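PDB 4OO3: hypothetical protein from Parabacteroides merdae, which is a putative oxidoreductase that probably binds a nicotinamide dinucleotide through an N-terminal Rossmann fold, its substrate being unknown. Local coordinates for residues R202-L207 / Q262-D267; T253-E258 / L282-N287; Y206-Q211 / L273-E278; V188-K193 / I304-F309. One frame throughout, in Å; residues are numbered along the deposited sequence.

Interaction 1. Residues R202-L207 / Q262-D267; sequences RPVWYL and QVTGTD
The C-terminal end of helix 257-264 is where Val263 and Thr264 receive Arg202, Val204 and Leu207, residues of the loop that leaves strand 183-190. One backbone bond crosses here. Arg202 N donates to Val263 O over 2.9 Å, nearly straight at the hydrogen (166°) and nearly along the C=O axis. Carbonyls in the last turn of a helix have lost their usual amide partners, and the loop supplies one. Beside this bond the CA-H of Thr264 points at Arg202 O, and a water donates to both Arg202 O and Thr264 O, 2.8 Å from each.

Thr264 shows how a single torsion can serve two purposes. With OG1 between the backbone N and the carbonyl carbon (chi1 74°), the hydroxyl accepts from Thr266 N at 3.0 Å, forming an ST turn, and it also bonds Phe260 O one turn back. The same rotation turns CG2 to Leu207 CD1, 4.1 Å away, which reaches Val263 CG1 as well. Arg202 passes Val263 obliquely, CD to CG2 at 4.1 Å, while its NE bonds Leu191 O. Val204 meets Thr266 at about a right angle; CG1 of Val204 is modelled only 3.4 Å from Thr266 CB, tighter than normal contact, so the detail there is doubtful.

Gly265 leaves the helix with positive phi, a conformation in which a side chain would press on the preceding carbonyl oxygen. The loop takes up one of the last carbonyls, and glycine with positive phi right after a helix is a common way for a helix to end.

Interaction 2. Residues T253-E258 / L282-N287; sequences TSISPE and LKVYCN
Asn287 ND2 donates to Thr253 OG1 over 2.7 Å, almost straight (168°) and in the plane of its own amide, the two side chains crossing at about a right angle. That hydroxyl is gripped twice, since OG1 also bonds Trp305 O of strand 297-306, on the far side of strand 282-294, while Asn287 OD1 takes Trp305 N and ND2 has a second acceptor in Trp251 O. The carboxamide thus uses both its ends to join three strands, which leaves it little freedom to rotate.

Four backbone bonds follow. Thr253 N reaches Val284 O at 2.9 Å and Val284 N returns to Thr253 O at 3.2 Å; farther along, Ile255 N meets Leu282 O at 2.7 Å and Leu282 N meets Ile255 O at 2.9 Å. These are the two hydrogen-bonded pairs of an antiparallel ladder, with the non-hydrogen-bonded pair Ser254 and Lys283 between them. The ladder joins strand 243-255, outermost in the mixed sheet of the C-terminal domain, to its neighbour 282-294. Past Ile255 the first strand gives way to helix 257-264, whose N-cap is Ser256, and an inverse gamma turn centred on Tyr285 interrupts the second.

On the face carrying Thr253, Ile255, Leu282 and Val284, CB of Ile255 lies 4.1 Å from Leu282 CB, and Ile255 CG1 approaches Val284 CG2. Cys286 SG, set between its backbone N and carbonyl carbon (chi1 53°), faces Thr253 OG1 at 3.4 Å, close beside the threonine CB. On the other face Ser254 OG lies against the aliphatic end of Lys283, 3.4 Å from CD and from CE.

Interaction 3. Residues Y206-Q211 / L273-E278; sequences YLDVNQ and LKKDVE
Leu273 opens the contact against Asp208: its CD2 methyl rests 3.6 Å from Asp208 CB and touches Leu207 O, an apolar footing for the charges that follow. Lys275 NZ then donates to Asp208 OD1 at 2.9 Å in a salt bridge, the lysine chain crossing the aspartate at about a right angle. NZ arrives from above the carboxylate plane, 51° out of it. From the opposite face Asn210 N reaches the same oxygen at 3.1 Å, so OD1 is held between a charged donor and a backbone amide.

The bond from Asn210 N is a capping bond: Asp208 holds the N-cap position before the short, weakly bonded helix 209-212. CG anti to the backbone N (chi1 -176°) sets the carboxylate beside the carbonyl carbon, where OD1 can meet Asn210 N. OD2 accepts from Gln211 NE2 at 2.9 Å on the anti side, somewhat out of the carboxylate plane. Gln211 OE1 in turn bonds Asn97 ND2 of the Rossmann part. Asn210 OD1 and the end of Lys275 meet tip to tip, OD1 3.3 Å from CE.

Asp276 completes a salt-bridge network, its OD2 accepting from Lys275 NZ at 2.8 Å on the syn side, again out of plane. The two carboxylates come within 4.4 Å, OD1 of Asp208 to OD2 of Asp276, and the shared ammonium probably offsets their repulsion. A water donates to Asp276 OD2 and to Leu207 O and accepts from Val209 N.

Interaction 4. Residues V188-K193 / I304-F309; sequences VHHLFK and IWNYTF
Trp305 has CG anti to its carbonyl carbon (chi1 -81°), and its indole turns one face to His189 CB, which stands over the centre of the six-membered ring, 3.4 Å from the centroid, a CH-pi contact; the rings themselves are oblique. At the indole's rim, CZ3 meets His190 O edge-on at 3.2 Å, while Leu191 CD2 packs on CE3. In Phe192 and Tyr307 alike CG is anti to the backbone N (chi1 -177° and -179°). The two side chains run side by side, Phe192 CB over the tyrosine face, 3.5 Å from CZ, with the rings nearly parallel but slid apart. Phe309 turns its edge to the face of His190 in a T-shaped pair, CD2 lying 3.7 Å from ND1, which itself bonds Asp315.

The backbones pair in parallel. His189 N bonds Ile304 O at 2.7 Å, His189 O takes Asn306 N, and Leu191 N reaches Asn306 O. Beyond the ladder Phe192 N bonds Tyr307 O, and Thr308 OG1 donates to Phe192 O at 2.7 Å. Strand 183-190 slots between 297-306 and 316-322, giving the single parallel step of the mixed, otherwise antiparallel sheet that accompanies a Rossmann domain in this oxidoreductase family.

From the N terminus, the Rossmann part comes first and all four contacts follow it. Interaction 4 opens at 188-193 and, closing only at 304-309, encloses the other three. Interactions 1 and 3 start from overlapping segments, 202-207 and 206-211, and close in order at 262-267 and 273-278. Interaction 2 opens at 253-258 and ends at 282-287, crossing both. The two sheet contacts, 2 and 4, are bridged by adjacent strands 282-294 and 297-306; interactions 1 and 3 fasten the loop after strand 183-190 to helix 257-264 and the loop beyond it. Leu207 meets Val284 and Leu191, joining that loop to both sheet contacts.

Interaction 1. Residues R202-L207 / Q262-D267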
loop_
_atom_site.group_PDB
_atom_site.type_symbol
_atom_site.label_atom_id
_atom_site.label_comp_id
_atom_site.label_asym_id
_atom_site.label_seq_id
_atom_site.Cartn_x
_atom_site.Cartn_y
_atom_site.Cartn_z
ATOM N N ARG A 202 5.033 6.117 16.552
ATOM C CA ARG A 202 5.207 4.793 15.955
ATOM C C ARG A 202 5.773 3.811 16.979
ATOM O O ARG A 202 6.519 4.210 17.856
ATOM C CB ARG A 202 6.144 4.874 14.752
ATOM C CG ARG A 202 5.600 5.724 13.620
ATOM C CD ARG A 202 6.584 5.823 12.474
ATOM N NE ARG A 202 6.086 6.715 11.428
ATOM C CZ ARG A 202 5.158 6.385 10.531
ATOM N NH1 ARG A 202 4.605 5.180 10.533
ATOM N NH2 ARG A 202 4.776 7.271 9.624
ATOM N N PRO A 203 5.429 2.520 16.862
ATOM C CA PRO A 203 6.030 1.531 17.750
ATOM C C PRO A 203 7.550 1.507 17.620
ATOM O O PRO A 203 8.078 1.824 16.553
ATOM C CB PRO A 203 5.430 0.204 17.267
ATOM C CG PRO A 203 4.909 0.470 15.903
ATOM C CD PRO A 203 4.502 1.905 15.897
ATOM N N VAL A 204 8.241 1.148 18.699
ATOM C CA VAL A 204 9.705 1.077 18.688
ATOM C C VAL A 204 10.248 0.195 17.575
ATOM O O VAL A 204 11.266 0.527 16.973
ATOM C CB VAL A 204 10.300 0.585 20.031
ATOM C CG1 VAL A 204 10.399 1.741 21.012
ATOM C CG2 VAL A 204 9.502 -0.575 20.624
ATOM N N TRP A 205 9.559 -0.908 17.291
ATOM C CA TRP A 205 10.035 -1.880 16.296
ATOM C C TRP A 205 9.833 -1.419 14.858
ATOM O O TRP A 205 10.324 -2.077 13.933
ATOM C CB TRP A 205 9.399 -3.267 16.497
ATOM C CG TRP A 205 7.927 -3.231 16.703
ATOM C CD1 TRP A 205 7.270 -3.279 17.900
ATOM C CD2 TRP A 205 6.919 -3.122 15.694
ATOM N NE1 TRP A 205 5.920 -3.209 17.697
ATOM C CE2 TRP A 205 5.673 -3.114 16.351
ATOM C CE3 TRP A 205 6.943 -3.035 14.296
ATOM C CZ2 TRP A 205 4.467 -3.022 15.662
ATOM C CZ3 TRP A 205 5.739 -2.945 13.611
ATOM C CH2 TRP A 205 4.522 -2.935 14.295
ATOM N N TYR A 206 9.112 -0.311 14.660
ATOM C CA TYR A 206 8.943 0.254 13.324
ATOM C C TYR A 206 10.297 0.594 12.701
ATOM O O TYR A 206 10.479 0.481 11.497
ATOM C CB TYR A 206 8.055 1.504 13.352
ATOM C CG TYR A 206 7.789 2.068 11.967
ATOM C CD1 TYR A 206 6.741 1.584 11.189
ATOM C CD2 TYR A 206 8.594 3.070 11.429
ATOM C CE1 TYR A 206 6.495 2.084 9.916
ATOM C CE2 TYR A 206 8.354 3.579 10.156
ATOM C CZ TYR A 206 7.304 3.081 9.407
ATOM O OH TYR A 206 7.060 3.570 8.144
ATOM N N LEU A 207 11.242 1.009 13.531
ATOM C CA LEU A 207 12.567 1.389 13.063
ATOM C C LEU A 207 13.546 0.206 13.021
ATOM O O LEU A 207 14.715 0.375 12.657
ATOM C CB LEU A 207 13.095 2.523 13.942
ATOM C CG LEU A 207 12.240 3.795 13.874
ATOM C CD1 LEU A 207 12.718 4.824 14.884
ATOM C CD2 LEU A 207 12.270 4.399 12.482
ATOM N N GLN A 262 11.170 11.322 20.285
ATOM C CA GLN A 262 9.989 12.040 19.837
ATOM C C GLN A 262 9.046 11.163 19.011
ATOM O O GLN A 262 7.852 11.127 19.287
ATOM C CB GLN A 262 10.393 13.275 19.034
ATOM C CG GLN A 262 9.254 14.248 18.774
ATOM C CD GLN A 262 9.670 15.413 17.893
ATOM O OE1 GLN A 262 10.616 15.317 17.107
ATOM N NE2 GLN A 262 8.953 16.523 18.014
ATOM N N VAL A 263 9.576 10.466 18.008
ATOM C CA VAL A 263 8.737 9.636 17.118
ATOM C C VAL A 263 8.199 8.353 17.769
ATOM O O VAL A 263 7.123 7.874 17.384
ATOM C CB VAL A 263 9.450 9.284 15.783
ATOM C CG1 VAL A 263 10.678 8.411 16.003
ATOM C CG2 VAL A 263 8.487 8.596 14.820
ATOM N N THR A 264 8.926 7.797 18.742
ATOM C CA THR A 264 8.489 6.553 19.409
ATOM C C THR A 264 7.914 6.753 20.806
ATOM O O THR A 264 7.040 6.007 21.214
ATOM C CB THR A 264 9.623 5.508 19.527
ATOM O OG1 THR A 264 10.561 5.908 20.539
ATOM C CG2 THR A 264 10.331 5.306 18.176
ATOM N N GLY A 265 8.419 7.741 21.542
ATOM C CA GLY A 265 8.061 7.920 22.949
ATOM C C GLY A 265 9.058 7.241 23.873
ATOM O O GLY A 265 9.255 7.678 25.000
ATOM N N THR A 266 9.693 6.175 23.390
ATOM C CA THR A 266 10.672 5.420 24.166
ATOM C C THR A 266 12.009 6.142 24.223
ATOM O O THR A 266 12.366 6.886 23.313
ATOM C CB THR A 266 10.899 4.027 23.544
ATOM O OG1 THR A 266 9.640 3.373 23.381
ATOM C CG2 THR A 266 11.799 3.156 24.418
ATOM N N ASP A 267 12.750 5.890 25.297
ATOM C CA ASP A 267 14.084 6.443 25.480
ATOM C C ASP A 267 15.095 5.711 24.584
ATOM O O ASP A 267 15.008 4.496 24.387
ATOM C CB ASP A 267 14.493 6.343 26.957
ATOM C CG ASP A 267 15.078 7.635 27.495
ATOM O OD1 ASP A 267 14.671 8.731 27.037
ATOM O OD2 ASP A 267 15.939 7.551 28.397
HETATM O O HOH W 1 5.745 3.606 20.484
#

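Interaction 2. Residues T253-E258 / L282-N287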
loop_
_atom_site.group_PDB
_atom_site.type_symbol
_atom_site.label_atom_id
_atom_site.label_comp_id
_atom_site.label_asym_id
_atom_site.label_seq_id
_atom_site.Cartn_x
_atom_site.Cartn_y
_atom_site.Cartn_z
ATOM N N THR A 253 18.555 6.171 6.811
ATOM C CA THR A 253 18.215 7.477 7.339
ATOM C C THR A 253 18.727 7.497 8.776
ATOM O O THR A 253 18.439 6.586 9.552
ATOM C CB THR A 253 16.695 7.727 7.296
ATOM O OG1 THR A 253 16.243 7.691 5.936
ATOM C CG2 THR A 253 16.340 9.077 7.907
ATOM N N SER A 254 19.509 8.516 9.117
ATOM C CA SER A 254 20.053 8.648 10.466
ATOM C C SER A 254 18.997 9.213 11.388
ATOM O O SER A 254 18.278 10.133 11.010
ATOM C CB SER A 254 21.272 9.566 10.478
ATOM O OG SER A 254 22.361 8.944 9.827
ATOM N N ILE A 255 18.898 8.655 12.590
ATOM C CA ILE A 255 18.001 9.184 13.606
ATOM C C ILE A 255 18.801 9.490 14.869
ATOM O O ILE A 255 19.514 8.621 15.383
ATOM C CB ILE A 255 16.864 8.202 13.961
ATOM C CG1 ILE A 255 16.251 7.566 12.708
ATOM C CG2 ILE A 255 15.791 8.912 14.773
ATOM C CD1 ILE A 255 15.420 8.515 11.873
ATOM N N SER A 256 18.682 10.720 15.364
ATOM C CA SER A 256 19.317 11.108 16.620
ATOM C C SER A 256 18.511 10.549 17.798
ATOM O O SER A 256 17.345 10.187 17.635
ATOM C CB SER A 256 19.417 12.632 16.715
ATOM O OG SER A 256 18.169 13.202 17.070
ATOM N N PRO A 257 19.123 10.485 18.991
ATOM C CA PRO A 257 18.404 10.017 20.184
ATOM C C PRO A 257 17.131 10.815 20.480
ATOM O O PRO A 257 16.146 10.263 20.977
ATOM C CB PRO A 257 19.420 10.225 21.318
ATOM C CG PRO A 257 20.746 10.272 20.653
ATOM C CD PRO A 257 20.516 10.859 19.297
ATOM N N GLU A 258 17.167 12.105 20.174
ATOM C CA GLU A 258 16.053 12.999 20.441
ATOM C C GLU A 258 14.928 12.703 19.467
ATOM O O GLU A 258 13.768 12.578 19.863
ATOM C CB GLU A 258 16.496 14.462 20.313
ATOM C CG GLU A 258 17.529 14.899 21.351
ATOM C CD GLU A 258 18.958 14.492 21.006
ATOM O OE1 GLU A 258 19.440 14.837 19.905
ATOM O OE2 GLU A 258 19.612 13.836 21.843
ATOM N N LEU A 282 21.085 6.228 15.307
ATOM C CA LEU A 282 20.390 5.065 14.756
ATOM C C LEU A 282 20.330 5.173 13.233
ATOM O O LEU A 282 19.914 6.201 12.703
ATOM C CB LEU A 282 18.982 4.962 15.345
ATOM C CG LEU A 282 18.038 3.909 14.763
ATOM C CD1 LEU A 282 18.582 2.516 15.007
ATOM C CD2 LEU A 282 16.657 4.059 15.368
ATOM N N LYS A 283 20.753 4.110 12.548
ATOM C CA LYS A 283 20.780 4.050 11.085
ATOM C C LYS A 283 19.781 3.010 10.600
ATOM O O LYS A 283 19.988 1.810 10.796
ATOM C CB LYS A 283 22.169 3.658 10.590
ATOM C CG LYS A 283 23.282 4.564 11.063
ATOM C CD LYS A 283 23.445 5.778 10.170
ATOM C CE LYS A 283 24.692 6.561 10.546
ATOM N NZ LYS A 283 25.381 7.081 9.338
ATOM N N VAL A 284 18.711 3.470 9.956
ATOM C CA VAL A 284 17.605 2.606 9.560
ATOM C C VAL A 284 17.597 2.497 8.050
ATOM O O VAL A 284 17.585 3.523 7.369
ATOM C CB VAL A 284 16.261 3.200 10.024
ATOM C CG1 VAL A 284 15.085 2.316 9.609
ATOM C CG2 VAL A 284 16.274 3.398 11.527
ATOM N N TYR A 285 17.595 1.266 7.533
ATOM C CA TYR A 285 17.514 1.018 6.086
ATOM C C TYR A 285 16.073 1.116 5.588
ATOM O O TYR A 285 15.513 0.153 5.060
ATOM C CB TYR A 285 18.119 -0.342 5.718
ATOM C CG TYR A 285 19.623 -0.339 5.545
ATOM C CD1 TYR A 285 20.475 -0.583 6.626
ATOM C CD2 TYR A 285 20.197 -0.104 4.295
ATOM C CE1 TYR A 285 21.851 -0.589 6.467
ATOM C CE2 TYR A 285 21.573 -0.108 4.125
ATOM C CZ TYR A 285 22.393 -0.351 5.214
ATOM O OH TYR A 285 23.754 -0.353 5.053
ATOM N N CYS A 286 15.500 2.307 5.747
ATOM C CA CYS A 286 14.124 2.602 5.353
ATOM C C CYS A 286 14.044 3.277 3.978
ATOM O O CYS A 286 13.011 3.817 3.618
ATOM C CB CYS A 286 13.453 3.496 6.413
ATOM S SG CYS A 286 14.365 5.005 6.835
ATOM N N ASN A 287 15.130 3.248 3.213
ATOM C CA ASN A 287 15.145 3.827 1.875
ATOM C C ASN A 287 15.574 2.772 0.875
ATOM O O ASN A 287 16.382 1.906 1.195
ATOM C CB ASN A 287 16.117 5.001 1.805
ATOM C CG ASN A 287 15.919 5.993 2.924
ATOM O OD1 ASN A 287 14.990 6.789 2.901
ATOM N ND2 ASN A 287 16.799 5.957 3.906
#

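Interaction 3. Residues Y206-Q211 / L273-E278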
loop_
_atom_site.group_PDB
_atom_site.type_symbol
_atom_site.label_atom_id
_atom_site.label_comp_id
_atom_site.label_asym_id
_atom_site.label_seq_id
_atom_site.Cartn_x
_atom_site.Cartn_y
_atom_site.Cartn_z
ATOM N N TYR A 206 9.112 -0.311 14.660
ATOM C CA TYR A 206 8.943 0.254 13.324
ATOM C C TYR A 206 10.297 0.594 12.701
ATOM O O TYR A 206 10.479 0.481 11.497
ATOM C CB TYR A 206 8.055 1.504 13.352
ATOM C CG TYR A 206 7.789 2.068 11.967
ATOM C CD1 TYR A 206 6.741 1.584 11.189
ATOM C CD2 TYR A 206 8.594 3.070 11.429
ATOM C CE1 TYR A 206 6.495 2.084 9.916
ATOM C CE2 TYR A 206 8.354 3.579 10.156
ATOM C CZ TYR A 206 7.304 3.081 9.407
ATOM O OH TYR A 206 7.060 3.570 8.144
ATOM N N LEU A 207 11.242 1.009 13.531
ATOM C CA LEU A 207 12.567 1.389 13.063
ATOM C C LEU A 207 13.546 0.206 13.021
ATOM O O LEU A 207 14.715 0.375 12.657
ATOM C CB LEU A 207 13.095 2.523 13.942
ATOM C CG LEU A 207 12.240 3.795 13.874
ATOM C CD1 LEU A 207 12.718 4.824 14.884
ATOM C CD2 LEU A 207 12.270 4.399 12.482
ATOM N N ASP A 208 13.069 -0.982 13.397
ATOM C CA ASP A 208 13.822 -2.226 13.240
ATOM C C ASP A 208 13.390 -2.877 11.929
ATOM O O ASP A 208 12.280 -3.414 11.822
ATOM C CB ASP A 208 13.555 -3.165 14.421
ATOM C CG ASP A 208 14.382 -4.452 14.370
ATOM O OD1 ASP A 208 15.193 -4.649 13.434
ATOM O OD2 ASP A 208 14.210 -5.279 15.287
ATOM N N VAL A 209 14.269 -2.831 10.931
ATOM C CA VAL A 209 13.952 -3.356 9.597
ATOM C C VAL A 209 13.720 -4.869 9.572
ATOM O O VAL A 209 13.188 -5.387 8.594
ATOM C CB VAL A 209 15.027 -2.985 8.539
ATOM C CG1 VAL A 209 15.133 -1.469 8.393
ATOM C CG2 VAL A 209 16.388 -3.609 8.857
ATOM N N ASN A 210 14.114 -5.575 10.633
ATOM C CA ASN A 210 13.803 -7.002 10.753
ATOM C C ASN A 210 12.333 -7.252 11.101
ATOM O O ASN A 210 11.799 -8.328 10.862
ATOM C CB ASN A 210 14.690 -7.666 11.808
ATOM C CG ASN A 210 16.160 -7.696 11.415
ATOM O OD1 ASN A 210 17.033 -7.460 12.245
ATOM N ND2 ASN A 210 16.437 -7.995 10.157
ATOM N N GLN A 211 11.684 -6.253 11.678
ATOM C CA GLN A 211 10.311 -6.398 12.110
ATOM C C GLN A 211 9.341 -5.611 11.238
ATOM O O GLN A 211 8.232 -6.075 10.956
ATOM C CB GLN A 211 10.209 -5.958 13.558
ATOM C CG GLN A 211 11.118 -6.755 14.478
ATOM C CD GLN A 211 10.805 -6.510 15.934
ATOM O OE1 GLN A 211 9.743 -6.898 16.414
ATOM N NE2 GLN A 211 11.718 -5.854 16.643
ATOM N N LEU A 273 17.599 -2.709 18.984
ATOM C CA LEU A 273 17.990 -1.761 17.937
ATOM C C LEU A 273 19.482 -1.432 17.943
ATOM O O LEU A 273 19.972 -0.796 17.016
ATOM C CB LEU A 273 17.188 -0.461 18.073
ATOM C CG LEU A 273 15.742 -0.480 17.571
ATOM C CD1 LEU A 273 15.078 0.855 17.862
ATOM C CD2 LEU A 273 15.667 -0.793 16.083
ATOM N N LYS A 274 20.198 -1.878 18.974
ATOM C CA LYS A 274 21.605 -1.517 19.161
ATOM C C LYS A 274 22.521 -2.014 18.047
ATOM O O LYS A 274 23.583 -1.437 17.820
ATOM C CB LYS A 274 22.122 -1.993 20.528
ATOM C CG LYS A 274 21.729 -1.071 21.679
ATOM C CD LYS A 274 22.882 -0.830 22.644
ATOM C CE LYS A 274 22.772 0.523 23.335
ATOM N NZ LYS A 274 21.513 0.674 24.118
ATOM N N LYS A 275 22.113 -3.076 17.358
ATOM C CA LYS A 275 22.813 -3.518 16.145
ATOM C C LYS A 275 22.882 -2.426 15.064
ATOM O O LYS A 275 23.811 -2.413 14.262
ATOM C CB LYS A 275 22.151 -4.771 15.564
ATOM C CG LYS A 275 20.702 -4.584 15.124
ATOM C CD LYS A 275 20.083 -5.902 14.696
ATOM C CE LYS A 275 18.568 -5.811 14.636
ATOM N NZ LYS A 275 18.068 -4.675 13.804
ATOM N N ASP A 276 21.900 -1.522 15.058
ATOM C CA ASP A 276 21.796 -0.454 14.057
ATOM C C ASP A 276 22.297 0.912 14.539
ATOM O O ASP A 276 22.328 1.864 13.764
ATOM C CB ASP A 276 20.338 -0.318 13.611
ATOM C CG ASP A 276 19.803 -1.585 12.985
ATOM O OD1 ASP A 276 20.527 -2.179 12.164
ATOM O OD2 ASP A 276 18.666 -1.990 13.318
ATOM N N VAL A 277 22.675 1.012 15.810
ATOM C CA VAL A 277 23.198 2.262 16.367
ATOM C C VAL A 277 24.713 2.340 16.163
ATOM O O VAL A 277 25.401 1.326 16.261
ATOM C CB VAL A 277 22.871 2.374 17.870
ATOM C CG1 VAL A 277 23.433 3.662 18.459
ATOM C CG2 VAL A 277 21.368 2.298 18.089
ATOM N N GLU A 278 25.222 3.542 15.878
ATOM C CA GLU A 278 26.663 3.778 15.712
ATOM C C GLU A 278 27.236 4.637 16.853
ATOM O O GLU A 278 27.582 4.104 17.912
ATOM C CB GLU A 278 26.950 4.407 14.347
ATOM C CG GLU A 278 26.734 3.453 13.176
ATOM C CD GLU A 278 27.647 3.739 11.993
ATOM O OE1 GLU A 278 28.859 3.962 12.211
ATOM O OE2 GLU A 278 27.157 3.725 10.843
HETATM O O HOH W 2 16.568 -1.311 11.665
#

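Interaction 4. Residues V188-K193 / I304-F309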
loop_
_atom_site.group_PDB
_atom_site.type_symbol
_atom_site.label_atom_id
_atom_site.label_comp_id
_atom_site.label_asym_id
_atom_site.label_seq_id
_atom_site.Cartn_x
_atom_site.Cartn_y
_atom_site.Cartn_z
ATOM N N VAL A 188 8.707 10.431 -1.351
ATOM C CA VAL A 188 9.408 10.833 -0.138
ATOM C C VAL A 188 8.372 10.912 0.981
ATOM O O VAL A 188 7.465 11.750 0.932
ATOM C CB VAL A 188 10.093 12.198 -0.303
ATOM C CG1 VAL A 188 10.891 12.555 0.945
ATOM C CG2 VAL A 188 10.989 12.196 -1.536
ATOM N N HIS A 189 8.509 10.026 1.966
ATOM C CA HIS A 189 7.626 9.978 3.130
ATOM C C HIS A 189 8.382 10.420 4.369
ATOM O O HIS A 189 9.597 10.557 4.336
ATOM C CB HIS A 189 7.096 8.560 3.327
ATOM C CG HIS A 189 6.185 8.112 2.229
ATOM N ND1 HIS A 189 4.886 8.555 2.118
ATOM C CD2 HIS A 189 6.391 7.281 1.181
ATOM C CE1 HIS A 189 4.327 8.011 1.051
ATOM N NE2 HIS A 189 5.220 7.233 0.465
ATOM N N HIS A 190 7.655 10.641 5.461
ATOM C CA HIS A 190 8.248 11.164 6.689
ATOM C C HIS A 190 7.822 10.387 7.933
ATOM O O HIS A 190 6.660 10.027 8.080
ATOM C CB HIS A 190 7.945 12.655 6.817
ATOM C CG HIS A 190 8.553 13.467 5.719
ATOM N ND1 HIS A 190 7.921 13.677 4.513
ATOM C CD2 HIS A 190 9.761 14.071 5.621
ATOM C CE1 HIS A 190 8.703 14.399 3.730
ATOM N NE2 HIS A 190 9.827 14.648 4.377
ATOM N N LEU A 191 8.786 10.122 8.817
ATOM C CA LEU A 191 8.565 9.251 9.972
ATOM C C LEU A 191 7.735 9.955 11.029
ATOM O O LEU A 191 6.849 9.346 11.633
ATOM C CB LEU A 191 9.899 8.801 10.576
ATOM C CG LEU A 191 10.824 7.993 9.658
ATOM C CD1 LEU A 191 12.272 8.107 10.105
ATOM C CD2 LEU A 191 10.394 6.539 9.591
ATOM N N PHE A 192 8.013 11.237 11.234
ATOM C CA PHE A 192 7.351 12.028 12.262
ATOM C C PHE A 192 6.491 13.137 11.656
ATOM O O PHE A 192 6.986 13.976 10.896
ATOM C CB PHE A 192 8.390 12.648 13.202
ATOM C CG PHE A 192 7.784 13.427 14.330
ATOM C CD1 PHE A 192 6.982 12.791 15.266
ATOM C CD2 PHE A 192 7.991 14.793 14.446
ATOM C CE1 PHE A 192 6.408 13.497 16.306
ATOM C CE2 PHE A 192 7.420 15.508 15.488
ATOM C CZ PHE A 192 6.628 14.859 16.422
ATOM N N LYS A 193 5.209 13.142 12.018
ATOM C CA LYS A 193 4.274 14.174 11.577
ATOM C C LYS A 193 3.341 14.569 12.727
ATOM O O LYS A 193 3.083 13.763 13.626
ATOM C CB LYS A 193 3.464 13.668 10.381
ATOM N N ILE A 304 11.908 7.152 -0.237
ATOM C CA ILE A 304 12.743 7.759 0.781
ATOM C C ILE A 304 11.886 8.081 2.011
ATOM O O ILE A 304 10.778 8.601 1.888
ATOM C CB ILE A 304 13.428 9.039 0.257
ATOM C CG1 ILE A 304 14.442 8.669 -0.836
ATOM C CG2 ILE A 304 14.097 9.799 1.400
ATOM C CD1 ILE A 304 15.134 9.840 -1.500
ATOM N N TRP A 305 12.413 7.753 3.187
ATOM C CA TRP A 305 11.814 8.123 4.454
ATOM C C TRP A 305 12.742 9.086 5.182
ATOM O O TRP A 305 13.798 8.695 5.687
ATOM C CB TRP A 305 11.565 6.879 5.315
ATOM C CG TRP A 305 10.305 6.133 4.950
ATOM C CD1 TRP A 305 10.178 5.132 4.036
ATOM C CD2 TRP A 305 9.002 6.346 5.494
ATOM N NE1 TRP A 305 8.874 4.703 3.974
ATOM C CE2 TRP A 305 8.130 5.438 4.859
ATOM C CE3 TRP A 305 8.481 7.226 6.450
ATOM C CZ2 TRP A 305 6.771 5.374 5.159
ATOM C CZ3 TRP A 305 7.131 7.165 6.744
ATOM C CH2 TRP A 305 6.290 6.245 6.102
ATOM N N ASN A 306 12.360 10.353 5.217
ATOM C CA ASN A 306 13.059 11.315 6.044
ATOM C C ASN A 306 12.369 11.409 7.400
ATOM O O ASN A 306 11.287 10.849 7.590
ATOM C CB ASN A 306 13.141 12.670 5.340
ATOM C CG ASN A 306 14.072 12.641 4.142
ATOM O OD1 ASN A 306 15.137 12.020 4.178
ATOM N ND2 ASN A 306 13.675 13.314 3.072
ATOM N N TYR A 307 13.002 12.097 8.344
ATOM C CA TYR A 307 12.452 12.191 9.685
ATOM C C TYR A 307 11.190 13.041 9.693
ATOM O O TYR A 307 10.117 12.574 10.062
ATOM C CB TYR A 307 13.458 12.753 10.694
ATOM C CG TYR A 307 12.836 12.813 12.068
ATOM C CD1 TYR A 307 12.498 11.642 12.737
ATOM C CD2 TYR A 307 12.521 14.027 12.669
ATOM C CE1 TYR A 307 11.893 11.671 13.974
ATOM C CE2 TYR A 307 11.918 14.065 13.914
ATOM C CZ TYR A 307 11.608 12.881 14.559
ATOM O OH TYR A 307 11.003 12.891 15.790
ATOM N N THR A 308 11.324 14.294 9.291
ATOM C CA THR A 308 10.180 15.190 9.262
ATOM C C THR A 308 10.427 16.288 8.242
ATOM O O THR A 308 11.563 16.509 7.824
ATOM C CB THR A 308 9.887 15.774 10.663
ATOM O OG1 THR A 308 8.532 16.230 10.721
ATOM C CG2 THR A 308 10.846 16.917 11.010
ATOM N N PHE A 309 9.354 16.959 7.839
ATOM C CA PHE A 309 9.437 18.002 6.815
ATOM C C PHE A 309 9.431 19.392 7.441
ATOM O O PHE A 309 8.814 19.597 8.491
ATOM C CB PHE A 309 8.297 17.878 5.789
ATOM C CG PHE A 309 6.929 17.667 6.395
ATOM C CD1 PHE A 309 6.204 18.732 6.910
ATOM C CD2 PHE A 309 6.357 16.403 6.425
ATOM C CE1 PHE A 309 4.946 18.538 7.454
ATOM C CE2 PHE A 309 5.099 16.202 6.968
ATOM C CZ PHE A 309 4.394 17.272 7.484
#